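Local atomic coordinates of pyruvate kinase (Pyrobaculum aerophilum, PDB entry 3QTG), a protein that catalyses the last step of glycolysis, the transfer of a phosphoryl group from phosphoenolpyruvate to ADP, giving pyruvate and ATP with the help of a divalent metal cation. Residues Pro283-Thr288 with Ser318-Asn323. Sequence-based numbering, arbitrary orientation.
Sequences PIAVAT and SLWLTN
With CG of Trp320 set anti to its carbonyl carbon (chi1 -64°), chi2 of 13° turns one face of the indole to the methyl of Ala285, which OG of Ser318, between its own backbone N and carbonyl carbon (chi1 54°), also meets. The setting is the closed, eight-stranded TIM barrel, whose strands 284-287 and 318-321 run side by side in parallel, linked as a beta-alpha-beta unit through helix 302-313. Backbone bonds alternate between them: Val286 N donates to Ser318 O, and Trp320 N to Val286 O at 3.0 Å, flanked by weak hydrogen bonds from Ser318 N to Ile284 O and from Thr288 N to Trp320 O. Ala285, Ala287, Ser318 and Trp320 share one face of the sheet; on the other, Leu319 CD2 meets Val286 CB and the leucine packs on helix 331-343. Thr322 OG1 and CG2 touch CG2 of Thr288, a residue that probably binds substrate and whose OG1 bonds Gly255 N. An alanine in place of Trp320 would probably open a gap over the Ala285 methyl and cost Ser318 OG, also hydrogen-bonded to Tyr249 OH, its indole partner. Trp320 NE1 donates to Ser318 OG, somewhat out of the indole plane, at 3.0 Å, while Ala285 CB sits over the five-membered ring, 3.7 Å from its centroid.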
loop_
_atom_site.group_PDB
_atom_site.type_symbol
_atom_site.label_atom_id
_atom_site.label_comp_id
_atom_site.label_asym_id
_atom_site.label_seq_id
_atom_site.Cartn_x
_atom_site.Cartn_y
_atom_site.Cartn_z
ATOM N N PRO A 283 -11.620 -21.158 -13.271
ATOM C CA PRO A 283 -12.926 -21.163 -12.633
ATOM C C PRO A 283 -13.011 -22.298 -11.581
ATOM O O PRO A 283 -12.391 -23.359 -11.761
ATOM C CB PRO A 283 -13.893 -21.428 -13.801
ATOM C CG PRO A 283 -13.130 -21.060 -15.036
ATOM C CD PRO A 283 -11.705 -21.396 -14.725
ATOM N N ILE A 284 -13.742 -22.054 -10.493
ATOM C CA ILE A 284 -13.768 -22.944 -9.330
ATOM C C ILE A 284 -15.223 -23.222 -8.893
ATOM O O ILE A 284 -16.050 -22.312 -8.790
ATOM C CB ILE A 284 -12.899 -22.374 -8.151
ATOM C CG1 ILE A 284 -13.100 -23.143 -6.836
ATOM C CG2 ILE A 284 -13.104 -20.851 -7.962
ATOM C CD1 ILE A 284 -12.249 -24.410 -6.705
ATOM N N ALA A 285 -15.525 -24.491 -8.656
ATOM C CA ALA A 285 -16.820 -24.897 -8.121
ATOM C C ALA A 285 -16.673 -25.590 -6.771
ATOM O O ALA A 285 -15.629 -26.161 -6.449
ATOM C CB ALA A 285 -17.539 -25.831 -9.121
ATOM N N VAL A 286 -17.718 -25.490 -5.961
ATOM C CA VAL A 286 -17.852 -26.338 -4.783
ATOM C C VAL A 286 -19.102 -27.206 -4.984
ATOM O O VAL A 286 -20.178 -26.692 -5.288
ATOM C CB VAL A 286 -17.875 -25.535 -3.464
ATOM C CG1 VAL A 286 -18.161 -26.447 -2.281
ATOM C CG2 VAL A 286 -16.509 -24.817 -3.230
ATOM N N ALA A 287 -18.919 -28.519 -4.851
ATOM C CA ALA A 287 -19.942 -29.533 -5.130
ATOM C C ALA A 287 -20.220 -30.417 -3.909
ATOM O O ALA A 287 -19.295 -30.742 -3.160
ATOM C CB ALA A 287 -19.478 -30.423 -6.304
ATOM N N THR A 288 -21.488 -30.829 -3.765
ATOM C CA THR A 288 -21.973 -31.843 -2.799
ATOM C C THR A 288 -22.064 -31.283 -1.385
ATOM O O THR A 288 -21.243 -30.434 -0.999
ATOM C CB THR A 288 -21.122 -33.157 -2.782
ATOM O OG1 THR A 288 -19.934 -32.957 -2.012
ATOM C CG2 THR A 288 -20.742 -33.616 -4.167
ATOM N N SER A 318 -19.178 -21.145 -9.140
ATOM C CA SER A 318 -20.438 -21.914 -9.060
ATOM C C SER A 318 -20.562 -22.844 -7.841
ATOM O O SER A 318 -19.550 -23.210 -7.201
ATOM C CB SER A 318 -20.707 -22.688 -10.362
ATOM O OG SER A 318 -19.611 -23.509 -10.722
ATOM N N LEU A 319 -21.816 -23.202 -7.532
ATOM C CA LEU A 319 -22.168 -24.188 -6.505
ATOM C C LEU A 319 -23.034 -25.265 -7.151
ATOM O O LEU A 319 -23.977 -24.960 -7.889
ATOM C CB LEU A 319 -22.900 -23.552 -5.307
ATOM C CG LEU A 319 -22.204 -22.402 -4.528
ATOM C CD1 LEU A 319 -23.172 -21.697 -3.599
ATOM C CD2 LEU A 319 -20.994 -22.863 -3.725
ATOM N N TRP A 320 -22.692 -26.524 -6.894
ATOM C CA TRP A 320 -23.332 -27.642 -7.572
ATOM C C TRP A 320 -24.125 -28.455 -6.559
ATOM O O TRP A 320 -23.559 -29.019 -5.636
ATOM C CB TRP A 320 -22.265 -28.542 -8.203
ATOM C CG TRP A 320 -21.423 -27.920 -9.294
ATOM C CD1 TRP A 320 -21.320 -26.589 -9.621
ATOM C CD2 TRP A 320 -20.563 -28.621 -10.199
ATOM N NE1 TRP A 320 -20.457 -26.429 -10.679
ATOM C CE2 TRP A 320 -19.986 -27.663 -11.058
ATOM C CE3 TRP A 320 -20.246 -29.976 -10.385
ATOM C CZ2 TRP A 320 -19.085 -28.013 -12.083
ATOM C CZ3 TRP A 320 -19.346 -30.318 -11.395
ATOM C CH2 TRP A 320 -18.771 -29.340 -12.225
ATOM N N LEU A 321 -25.435 -28.506 -6.730
ATOM C CA LEU A 321 -26.270 -29.434 -5.970
ATOM C C LEU A 321 -26.213 -30.813 -6.599
ATOM O O LEU A 321 -26.240 -30.946 -7.829
ATOM C CB LEU A 321 -27.716 -28.935 -5.934
ATOM C CG LEU A 321 -27.973 -27.525 -5.381
ATOM C CD1 LEU A 321 -29.469 -27.203 -5.323
ATOM C CD2 LEU A 321 -27.326 -27.346 -4.011
ATOM N N THR A 322 -26.138 -31.847 -5.760
ATOM C CA THR A 322 -26.091 -33.213 -6.263
ATOM C C THR A 322 -27.345 -33.999 -5.865
ATOM O O THR A 322 -28.361 -33.889 -6.551
ATOM C CB THR A 322 -24.748 -33.914 -5.928
ATOM O OG1 THR A 322 -24.478 -33.795 -4.528
ATOM C CG2 THR A 322 -23.612 -33.233 -6.697
ATOM N N ASN A 323 -27.284 -34.760 -4.767
ATOM C CA ASN A 323 -28.425 -35.564 -4.284
ATOM C C ASN A 323 -29.678 -34.765 -4.018
ATOM O O ASN A 323 -30.796 -35.270 -4.228
ATOM C CB ASN A 323 -28.063 -36.276 -3.001
ATOM C CG ASN A 323 -26.777 -37.051 -3.111
ATOM O OD1 ASN A 323 -25.828 -36.786 -2.369
ATOM N ND2 ASN A 323 -26.728 -38.009 -4.035
#